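Local coordinates for protein GH127 beta-L-arabinofuranoside (Geobacillus stearothermophilus, PDB 4QK0) that probably hydrolyses terminal beta-L-arabinofuranosidic bonds as a family 127 glycoside hydrolase, at residues Q114-Y123 / R131-E140; E84-R94 / V152-K160. All coordinates share one frame; numbering follows the deposited sequence. Where two conformers were deposited one is given.

Contact 1: residues Q114-Y123 / R131-E140; sequences QPDGYLNTYY and RWMNLRDNHE
Tyr123 and Arg131 bring the two backbones nearest, CA to CA 5.8 Å, where the start of short helix 122-126 meets the loop that leads from it into helix 140-158, in the GH127 catalytic domain of the six-hairpin glycosidase clan. Segment 114-123 makes a type I turn from Gln114 to Gly117 and then enters the helix, with Asn120 OD1 capping Tyr123 N; segment 131-140 is irregular up to the N-cap His139. Arg131 stretches from CG to NE along the face of Tyr118, its CD 3.7 Å from the ring centroid and its CZ off-centre over the ring in a cation-pi contact; the guanidinium, nearly coplanar with the Asp116 carboxylate, forms a salt bridge, NH1 and NH2 both to OD2 (NH2 to OD2 2.7 Å). The Asx turn at Asp116, OD1 to Tyr118 N, helps to fix the carboxylate. Tyr118 CG lies anti to the backbone N (chi1 -169°), which sends the ring between the segments; its edge meets the face of Trp132, planes at 76°, and its OH donates to the anti lone pair of Glu140 OE1 at 2.6 Å. A phenylalanine here would probably keep the ring packing but leave Glu140 OE1 without its hydroxyl donor. On its syn side this oxygen accepts from Trp132 N. Tyr123 lies with one face over Arg131 CA, and Asn138 ND2 donates to Tyr123 OH at 2.8 Å, nearly straight at 173°.

Contact 2: residues E84-R94 / V152-K160; sequences EAVAYLLETKR and VAYFRATGK
Three alanines, Ala87 of helix 76-92 and Ala153 and Ala157 of helix 140-158, point into an interface where the helices run side by side in the same direction, their local axes 8.1 Å apart and inclined by 15°. Such parallel neighbours are consistent with the (alpha/alpha)6 barrel of GH127 catalytic domains. Small side chains make this closeness possible: Ala87 and Ala153 meet CB to CB at 3.8 Å, and Ala157 CB comes within 3.2 Å of Ala87 O. Tyr88 starts away from the partner helix, yet its ring swings back so that CE1 touches Ala153 CB at 3.7 Å; its OH donates to the anti lone pair of Glu84 OE2. Leu90 reaches across with CD1, 4.0 Å from Tyr154 CE1, and also meets Thr158 CG2. With chi1 at -166° Tyr154 swings its CG opposite the backbone N, and the ring packs on helix 96-112, its OH hydrogen-bonded to Asp103. Glu91 lays CG against Ala157 CB, 3.6 Å away. The poorly ordered Arg94 passes Thr158 with a guanidinium face over CG2, while its NH1 forms a salt bridge with Glu99. No direct hydrogen bond joins the segments; a water donates to Ala153 O and, weakly, to Glu91 OE2, so the association rests mainly on close apolar packing.

In the fold
Helix 140-158 connects the two contacts: its first residue, Glu140, takes part in contact 1, and its last turns and the two residues after them form the second half of contact 2. Their centres are 27 Å apart and their nearest atoms about 12 Å, so they do not touch. In sequence, contact 1 falls wholly between the two halves of contact 2. The chain leaves helix 76-92, passes through helix 96-112, makes the polar turns of contact 1, and returns along helix 140-158 to pack parallel to where it started. Both contacts belong to the helical GH127 catalytic domain, contact 1 lying at the start of helix 140-158 and contact 2 at its end.

Contact 1: residues Q114-Y123 / R131-E140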
loop_
_atom_site.group_PDB
_atom_site.type_symbol
_atom_site.label_atom_id
_atom_site.label_comp_id
_atom_site.label_asym_id
_atom_site.label_seq_id
_atom_site.Cartn_x
_atom_site.Cartn_y
_atom_site.Cartn_z
ATOM N N GLN A 114 44.738 -7.929 -7.779
ATOM C CA GLN A 114 45.798 -8.100 -6.796
ATOM C C GLN A 114 46.598 -9.373 -7.126
ATOM O O GLN A 114 46.118 -10.248 -7.818
ATOM C CB GLN A 114 45.204 -8.132 -5.377
ATOM C CG GLN A 114 44.696 -6.753 -4.917
ATOM C CD GLN A 114 44.119 -6.761 -3.505
ATOM O OE1 GLN A 114 44.376 -7.672 -2.719
ATOM N NE2 GLN A 114 43.305 -5.730 -3.173
ATOM N N PRO A 115 47.825 -9.473 -6.627
ATOM C CA PRO A 115 48.632 -10.660 -6.881
ATOM C C PRO A 115 47.986 -11.969 -6.426
ATOM O O PRO A 115 48.285 -13.008 -6.970
ATOM C CB PRO A 115 49.899 -10.409 -6.053
ATOM C CG PRO A 115 49.931 -8.943 -5.784
ATOM C CD PRO A 115 48.509 -8.484 -5.773
ATOM N N ASP A 116 47.162 -11.942 -5.381
ATOM C CA ASP A 116 46.570 -13.204 -4.913
ATOM C C ASP A 116 45.306 -13.580 -5.683
ATOM O O ASP A 116 44.764 -14.631 -5.435
ATOM C CB ASP A 116 46.308 -13.183 -3.400
ATOM C CG ASP A 116 45.309 -12.103 -2.977
ATOM O OD1 ASP A 116 44.668 -11.516 -3.856
ATOM O OD2 ASP A 116 45.185 -11.876 -1.750
ATOM N N GLY A 117 44.897 -12.768 -6.661
ATOM C CA GLY A 117 43.691 -13.041 -7.434
ATOM C C GLY A 117 42.447 -12.164 -7.112
ATOM O O GLY A 117 41.589 -11.995 -7.956
ATOM N N TYR A 118 42.430 -11.520 -5.962
ATOM C CA TYR A 118 41.359 -10.582 -5.581
ATOM C C TYR A 118 41.233 -9.400 -6.537
ATOM O O TYR A 118 42.219 -8.743 -6.861
ATOM C CB TYR A 118 41.628 -10.078 -4.181
ATOM C CG TYR A 118 40.492 -9.330 -3.563
ATOM C CD1 TYR A 118 39.375 -10.011 -3.070
ATOM C CD2 TYR A 118 40.586 -7.955 -3.326
ATOM C CE1 TYR A 118 38.329 -9.329 -2.439
ATOM C CE2 TYR A 118 39.562 -7.262 -2.700
ATOM C CZ TYR A 118 38.421 -7.947 -2.262
ATOM O OH TYR A 118 37.381 -7.280 -1.674
ATOM N N LEU A 119 40.003 -9.169 -6.999
ATOM C CA LEU A 119 39.675 -8.061 -7.895
ATOM C C LEU A 119 38.408 -7.329 -7.383
ATOM O O LEU A 119 37.239 -7.785 -7.594
ATOM C CB LEU A 119 39.364 -8.592 -9.265
ATOM C CG LEU A 119 39.676 -7.760 -10.509
ATOM C CD1 LEU A 119 38.709 -8.109 -11.604
ATOM C CD2 LEU A 119 39.730 -6.275 -10.309
ATOM N N ASN A 120 38.628 -6.209 -6.715
ATOM C CA ASN A 120 37.502 -5.449 -6.141
ATOM C C ASN A 120 37.964 -4.037 -5.883
ATOM O O ASN A 120 38.867 -3.827 -5.065
ATOM C CB ASN A 120 37.013 -6.098 -4.854
ATOM C CG ASN A 120 35.777 -5.416 -4.286
ATOM O OD1 ASN A 120 35.851 -4.331 -3.723
ATOM N ND2 ASN A 120 34.636 -6.060 -4.435
ATOM N N THR A 121 37.358 -3.080 -6.581
ATOM C CA THR A 121 37.823 -1.701 -6.484
ATOM C C THR A 121 37.565 -1.081 -5.131
ATOM O O THR A 121 38.453 -0.439 -4.555
ATOM C CB THR A 121 37.248 -0.824 -7.587
ATOM O OG1 THR A 121 35.823 -0.829 -7.497
ATOM C CG2 THR A 121 37.680 -1.336 -8.937
ATOM N N TYR A 122 36.400 -1.349 -4.551
ATOM C CA TYR A 122 36.056 -0.759 -3.277
ATOM C C TYR A 122 37.017 -1.134 -2.176
ATOM O O TYR A 122 37.461 -0.283 -1.397
ATOM C CB TYR A 122 34.651 -1.193 -2.907
ATOM C CG TYR A 122 34.148 -0.658 -1.575
ATOM C CD1 TYR A 122 34.357 -1.365 -0.419
ATOM C CD2 TYR A 122 33.437 0.551 -1.494
ATOM C CE1 TYR A 122 33.909 -0.882 0.809
ATOM C CE2 TYR A 122 32.968 1.040 -0.281
ATOM C CZ TYR A 122 33.215 0.315 0.867
ATOM O OH TYR A 122 32.829 0.782 2.081
ATOM N N TYR A 123 37.352 -2.419 -2.093
ATOM C CA TYR A 123 38.336 -2.895 -1.077
ATOM C C TYR A 123 39.798 -2.791 -1.488
ATOM O O TYR A 123 40.658 -3.223 -0.781
ATOM C CB TYR A 123 38.021 -4.324 -0.702
ATOM C CG TYR A 123 36.838 -4.419 0.215
ATOM C CD1 TYR A 123 36.918 -3.969 1.521
ATOM C CD2 TYR A 123 35.627 -4.915 -0.244
ATOM C CE1 TYR A 123 35.824 -4.067 2.370
ATOM C CE2 TYR A 123 34.546 -5.024 0.575
ATOM C CZ TYR A 123 34.637 -4.576 1.862
ATOM O OH TYR A 123 33.544 -4.718 2.668
ATOM N N ARG A 131 38.733 -6.458 3.339
ATOM C CA ARG A 131 38.047 -7.430 2.550
ATOM C C ARG A 131 37.487 -8.596 3.358
ATOM O O ARG A 131 37.963 -8.956 4.438
ATOM C CB ARG A 131 38.886 -7.922 1.384
ATOM C CG ARG A 131 40.139 -8.720 1.744
ATOM C CD ARG A 131 40.992 -8.926 0.508
ATOM N NE ARG A 131 42.189 -9.677 0.837
ATOM C CZ ARG A 131 43.107 -10.141 -0.025
ATOM N NH1 ARG A 131 43.001 -9.984 -1.327
ATOM N NH2 ARG A 131 44.143 -10.834 0.461
ATOM N N TRP A 132 36.375 -9.095 2.859
ATOM C CA TRP A 132 35.701 -10.228 3.470
ATOM C C TRP A 132 35.163 -10.017 4.887
ATOM O O TRP A 132 34.942 -10.980 5.594
ATOM C CB TRP A 132 36.644 -11.448 3.495
ATOM C CG TRP A 132 37.376 -11.821 2.196
ATOM C CD1 TRP A 132 38.701 -12.131 2.078
ATOM C CD2 TRP A 132 36.802 -11.988 0.888
ATOM N NE1 TRP A 132 38.999 -12.488 0.756
ATOM C CE2 TRP A 132 37.844 -12.419 0.017
ATOM C CE3 TRP A 132 35.516 -11.820 0.360
ATOM C CZ2 TRP A 132 37.621 -12.684 -1.337
ATOM C CZ3 TRP A 132 35.298 -12.076 -0.999
ATOM C CH2 TRP A 132 36.352 -12.489 -1.837
HETATM N N MSE A 133 34.944 -8.794 5.310
HETATM C CA MSE A 133 34.418 -8.546 6.654
HETATM C C MSE A 133 32.927 -8.216 6.654
HETATM O O MSE A 133 32.300 -8.154 7.698
HETATM C CB MSE A 133 35.221 -7.434 7.349
HETATM C CG MSE A 133 36.699 -7.799 7.569
HETATM SE SE MSE A 133 37.008 -9.321 8.796
HETATM C CE MSE A 133 37.770 -10.729 7.666
ATOM N N ASN A 134 32.340 -7.987 5.480
ATOM C CA ASN A 134 30.906 -7.728 5.361
ATOM C C ASN A 134 30.319 -8.303 4.087
ATOM O O ASN A 134 29.936 -7.609 3.135
ATOM C CB ASN A 134 30.562 -6.232 5.480
ATOM C CG ASN A 134 29.066 -6.015 5.714
ATOM O OD1 ASN A 134 28.236 -6.904 5.475
ATOM N ND2 ASN A 134 28.721 -4.834 6.187
ATOM N N LEU A 135 30.203 -9.621 4.122
ATOM C CA LEU A 135 29.577 -10.390 3.042
ATOM C C LEU A 135 28.087 -10.183 3.008
ATOM O O LEU A 135 27.466 -10.346 1.962
ATOM C CB LEU A 135 29.888 -11.896 3.224
ATOM C CG LEU A 135 31.251 -12.425 2.699
ATOM C CD1 LEU A 135 31.279 -12.334 1.196
ATOM C CD2 LEU A 135 32.431 -11.654 3.283
ATOM N N ARG A 136 27.496 -9.879 4.148
ATOM C CA ARG A 136 26.035 -9.673 4.211
ATOM C C ARG A 136 25.620 -8.521 3.294
ATOM O O ARG A 136 24.635 -8.634 2.593
ATOM C CB ARG A 136 25.585 -9.352 5.632
ATOM C CG ARG A 136 24.075 -9.393 5.783
ATOM C CD ARG A 136 23.622 -8.785 7.107
ATOM N NE ARG A 136 23.973 -7.393 7.161
ATOM C CZ ARG A 136 24.021 -6.659 8.267
ATOM N NH1 ARG A 136 23.736 -7.207 9.431
ATOM N NH2 ARG A 136 24.402 -5.364 8.199
ATOM N N ASP A 137 26.423 -7.458 3.259
ATOM C CA ASP A 137 26.044 -6.243 2.548
ATOM C C ASP A 137 26.909 -5.856 1.377
ATOM O O ASP A 137 26.397 -5.229 0.460
ATOM C CB ASP A 137 26.085 -5.020 3.501
ATOM C CG ASP A 137 25.175 -5.187 4.716
ATOM O OD1 ASP A 137 24.159 -5.917 4.632
ATOM O OD2 ASP A 137 25.504 -4.588 5.750
ATOM N N ASN A 138 28.210 -6.154 1.394
ATOM C CA ASN A 138 29.080 -5.500 0.406
ATOM C C ASN A 138 29.377 -6.238 -0.920
ATOM O O ASN A 138 30.197 -5.757 -1.699
ATOM C CB ASN A 138 30.317 -5.004 1.066
ATOM C CG ASN A 138 30.028 -3.901 2.062
ATOM O OD1 ASN A 138 28.917 -3.426 2.171
ATOM N ND2 ASN A 138 31.028 -3.504 2.785
ATOM N N HIS A 139 28.660 -7.321 -1.222
ATOM C CA HIS A 139 28.527 -7.835 -2.604
ATOM C C HIS A 139 29.830 -8.299 -3.307
ATOM O O HIS A 139 29.884 -8.383 -4.515
ATOM C CB HIS A 139 27.876 -6.778 -3.484
ATOM C CG HIS A 139 26.424 -6.581 -3.238
ATOM N ND1 HIS A 139 25.937 -6.105 -2.039
ATOM C CD2 HIS A 139 25.360 -6.675 -4.070
ATOM C CE1 HIS A 139 24.627 -5.933 -2.141
ATOM N NE2 HIS A 139 24.253 -6.316 -3.350
ATOM N N GLU A 140 30.867 -8.575 -2.534
ATOM C CA GLU A 140 32.157 -9.003 -3.067
ATOM C C GLU A 140 32.005 -10.209 -3.968
ATOM O O GLU A 140 32.472 -10.210 -5.132
ATOM C CB GLU A 140 33.134 -9.310 -1.939
ATOM C CG GLU A 140 33.779 -8.097 -1.304
ATOM C CD GLU A 140 34.493 -8.449 0.016
ATOM O OE1 GLU A 140 35.760 -8.346 0.077
ATOM O OE2 GLU A 140 33.767 -8.807 0.980
HETATM O O HOH W 1 34.640 -8.727 -5.815
HETATM O O HOH W 2 32.001 -5.124 -3.579
HETATM O O HOH W 3 33.468 -7.446 2.970
#

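Contact 2: residues E84-R94 / V152-K160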
loop_
_atom_site.group_PDB
_atom_site.type_symbol
_atom_site.label_atom_id
_atom_site.label_comp_id
_atom_site.label_asym_id
_atom_site.label_seq_id
_atom_site.Cartn_x
_atom_site.Cartn_y
_atom_site.Cartn_z
ATOM N N GLU A 84 29.334 -8.789 -20.414
ATOM C CA GLU A 84 28.602 -9.996 -20.706
ATOM C C GLU A 84 27.668 -9.794 -21.857
ATOM O O GLU A 84 27.586 -10.629 -22.783
ATOM C CB GLU A 84 27.853 -10.523 -19.479
ATOM C CG GLU A 84 27.262 -11.917 -19.746
ATOM C CD GLU A 84 26.303 -12.435 -18.671
ATOM O OE1 GLU A 84 26.317 -11.898 -17.557
ATOM O OE2 GLU A 84 25.557 -13.408 -18.949
ATOM N N ALA A 85 26.942 -8.699 -21.844
ATOM C CA ALA A 85 26.076 -8.411 -22.995
ATOM C C ALA A 85 26.865 -8.229 -24.299
ATOM O O ALA A 85 26.422 -8.640 -25.374
ATOM C CB ALA A 85 25.259 -7.170 -22.738
ATOM N N VAL A 86 27.993 -7.545 -24.205
ATOM C CA VAL A 86 28.828 -7.283 -25.386
ATOM C C VAL A 86 29.293 -8.606 -25.990
ATOM O O VAL A 86 29.187 -8.797 -27.181
ATOM C CB VAL A 86 30.021 -6.374 -25.002
ATOM C CG1 VAL A 86 31.147 -6.492 -26.000
ATOM C CG2 VAL A 86 29.578 -4.922 -24.894
ATOM N N ALA A 87 29.730 -9.525 -25.130
ATOM C CA ALA A 87 30.025 -10.913 -25.539
ATOM C C ALA A 87 28.955 -11.528 -26.370
ATOM O O ALA A 87 29.224 -12.063 -27.467
ATOM C CB ALA A 87 30.274 -11.774 -24.321
ATOM N N TYR A 88 27.700 -11.430 -25.911
ATOM C CA TYR A 88 26.603 -12.029 -26.674
ATOM C C TYR A 88 26.377 -11.292 -27.963
ATOM O O TYR A 88 25.978 -11.904 -28.973
ATOM C CB TYR A 88 25.296 -12.088 -25.872
ATOM C CG TYR A 88 25.405 -12.855 -24.567
ATOM C CD1 TYR A 88 26.044 -14.080 -24.507
ATOM C CD2 TYR A 88 24.845 -12.359 -23.405
ATOM C CE1 TYR A 88 26.126 -14.798 -23.317
ATOM C CE2 TYR A 88 24.938 -13.052 -22.204
ATOM C CZ TYR A 88 25.571 -14.276 -22.167
ATOM O OH TYR A 88 25.675 -14.948 -20.979
ATOM N N LEU A 89 26.581 -9.977 -27.947
ATOM C CA LEU A 89 26.407 -9.218 -29.186
ATOM C C LEU A 89 27.416 -9.661 -30.250
ATOM O O LEU A 89 27.076 -9.781 -31.442
ATOM C CB LEU A 89 26.535 -7.728 -28.934
ATOM C CG LEU A 89 25.281 -7.166 -28.248
ATOM C CD1 LEU A 89 25.532 -5.709 -27.896
ATOM C CD2 LEU A 89 24.056 -7.254 -29.098
ATOM N N LEU A 90 28.648 -9.885 -29.811
ATOM C CA LEU A 90 29.708 -10.333 -30.699
ATOM C C LEU A 90 29.508 -11.719 -31.272
ATOM O O LEU A 90 30.075 -11.997 -32.307
ATOM C CB LEU A 90 31.059 -10.277 -29.995
ATOM C CG LEU A 90 31.528 -8.882 -29.580
ATOM C CD1 LEU A 90 32.808 -8.946 -28.775
ATOM C CD2 LEU A 90 31.731 -7.964 -30.782
ATOM N N GLU A 91 28.745 -12.594 -30.616
ATOM C CA GLU A 91 28.376 -13.892 -31.201
ATOM C C GLU A 91 27.513 -13.739 -32.430
ATOM O O GLU A 91 27.501 -14.629 -33.262
ATOM C CB GLU A 91 27.560 -14.752 -30.234
ATOM C CG GLU A 91 28.335 -15.402 -29.108
ATOM C CD GLU A 91 27.515 -16.406 -28.299
ATOM O OE1 GLU A 91 26.280 -16.230 -28.181
ATOM O OE2 GLU A 91 28.105 -17.384 -27.765
ATOM N N THR A 92 26.719 -12.677 -32.520
ATOM C CA THR A 92 25.768 -12.544 -33.625
ATOM C C THR A 92 26.174 -11.460 -34.628
ATOM O O THR A 92 25.459 -11.207 -35.568
ATOM C CB THR A 92 24.322 -12.256 -33.128
ATOM O OG1 THR A 92 24.249 -10.964 -32.502
ATOM C CG2 THR A 92 23.850 -13.330 -32.157
ATOM N N LYS A 93 27.304 -10.800 -34.410
ATOM C CA LYS A 93 27.820 -9.831 -35.372
ATOM C C LYS A 93 29.146 -9.309 -34.864
ATOM O O LYS A 93 29.199 -8.585 -33.852
ATOM C CB LYS A 93 26.859 -8.657 -35.574
ATOM C CG LYS A 93 27.344 -7.680 -36.638
ATOM C CD LYS A 93 26.499 -6.418 -36.731
ATOM C CE LYS A 93 27.488 -5.221 -36.862
ATOM N NZ LYS A 93 27.448 -4.545 -38.191
ATOM N N ARG A 94 30.223 -9.692 -35.535
ATOM C CA ARG A 94 31.548 -9.235 -35.111
ATOM C C ARG A 94 31.645 -7.734 -35.344
ATOM O O ARG A 94 31.012 -7.171 -36.232
ATOM C CB ARG A 94 32.697 -10.011 -35.788
ATOM C CG ARG A 94 32.739 -11.517 -35.465
ATOM C CD ARG A 94 32.853 -11.844 -33.962
ATOM N NE ARG A 94 34.188 -11.799 -33.360
ATOM C CZ ARG A 94 34.877 -12.873 -32.952
ATOM N NH1 ARG A 94 36.080 -12.738 -32.396
ATOM N NH2 ARG A 94 34.373 -14.096 -33.109
ATOM N N VAL A 152 33.219 -16.021 -18.898
ATOM C CA VAL A 152 32.757 -17.240 -19.565
ATOM C C VAL A 152 32.120 -16.896 -20.901
ATOM O O VAL A 152 32.448 -17.488 -21.948
ATOM C CB VAL A 152 31.751 -18.034 -18.696
ATOM C CG1 VAL A 152 31.108 -19.179 -19.489
ATOM C CG2 VAL A 152 32.449 -18.588 -17.483
ATOM N N ALA A 153 31.207 -15.938 -20.871
ATOM C CA ALA A 153 30.525 -15.555 -22.082
ATOM C C ALA A 153 31.487 -15.027 -23.159
ATOM O O ALA A 153 31.277 -15.260 -24.347
ATOM C CB ALA A 153 29.444 -14.511 -21.800
ATOM N N TYR A 154 32.442 -14.226 -22.732
ATOM C CA TYR A 154 33.350 -13.587 -23.638
ATOM C C TYR A 154 34.261 -14.662 -24.279
ATOM O O TYR A 154 34.555 -14.596 -25.452
ATOM C CB TYR A 154 34.163 -12.492 -22.895
ATOM C CG TYR A 154 34.872 -11.564 -23.843
ATOM C CD1 TYR A 154 34.180 -10.558 -24.494
ATOM C CD2 TYR A 154 36.232 -11.724 -24.140
ATOM C CE1 TYR A 154 34.801 -9.718 -25.397
ATOM C CE2 TYR A 154 36.871 -10.884 -25.034
ATOM C CZ TYR A 154 36.148 -9.880 -25.661
ATOM O OH TYR A 154 36.737 -9.023 -26.571
ATOM N N PHE A 155 34.667 -15.662 -23.504
ATOM C CA PHE A 155 35.396 -16.784 -24.075
ATOM C C PHE A 155 34.626 -17.556 -25.148
ATOM O O PHE A 155 35.138 -17.824 -26.236
ATOM C CB PHE A 155 35.816 -17.747 -22.991
ATOM C CG PHE A 155 36.516 -18.943 -23.534
ATOM C CD1 PHE A 155 37.733 -18.796 -24.205
ATOM C CD2 PHE A 155 35.956 -20.197 -23.434
ATOM C CE1 PHE A 155 38.380 -19.884 -24.755
ATOM C CE2 PHE A 155 36.606 -21.301 -23.972
ATOM C CZ PHE A 155 37.815 -21.143 -24.621
ATOM N N ARG A 156 33.396 -17.894 -24.854
ATOM C CA ARG A 156 32.559 -18.647 -25.780
ATOM C C ARG A 156 32.323 -17.870 -27.017
ATOM O O ARG A 156 32.191 -18.468 -28.072
ATOM C CB ARG A 156 31.190 -19.031 -25.160
ATOM C CG ARG A 156 31.357 -20.020 -24.038
ATOM C CD ARG A 156 30.072 -20.567 -23.458
ATOM N NE ARG A 156 30.410 -21.946 -23.141
ATOM C CZ ARG A 156 30.012 -22.628 -22.085
ATOM N NH1 ARG A 156 29.198 -22.068 -21.192
ATOM N NH2 ARG A 156 30.441 -23.891 -21.958
ATOM N N ALA A 157 32.274 -16.547 -26.910
ATOM C CA ALA A 157 31.992 -15.716 -28.086
ATOM C C ALA A 157 33.196 -15.439 -28.954
ATOM O O ALA A 157 33.062 -15.291 -30.157
ATOM C CB ALA A 157 31.410 -14.356 -27.654
ATOM N N THR A 158 34.341 -15.211 -28.330
ATOM C CA THR A 158 35.488 -14.727 -29.078
ATOM C C THR A 158 36.646 -15.707 -29.138
ATOM O O THR A 158 37.565 -15.494 -29.914
ATOM C CB THR A 158 36.059 -13.448 -28.463
ATOM O OG1 THR A 158 36.563 -13.729 -27.144
ATOM C CG2 THR A 158 35.021 -12.368 -28.424
ATOM N N GLY A 159 36.639 -16.729 -28.301
ATOM C CA GLY A 159 37.814 -17.642 -28.185
ATOM C C GLY A 159 38.932 -17.073 -27.344
ATOM O O GLY A 159 39.883 -17.756 -27.036
ATOM N N LYS A 160 38.818 -15.810 -26.934
ATOM C CA LYS A 160 39.870 -15.182 -26.131
ATOM C C LYS A 160 39.732 -15.494 -24.654
ATOM O O LYS A 160 38.751 -15.132 -24.040
ATOM C CB LYS A 160 39.875 -13.657 -26.353
ATOM C CG LYS A 160 40.114 -13.278 -27.798
ATOM C CD LYS A 160 39.968 -11.796 -28.012
ATOM C CE LYS A 160 40.229 -11.475 -29.466
ATOM N NZ LYS A 160 39.766 -10.093 -29.760
HETATM O O HOH W 4 28.945 -16.208 -25.227
#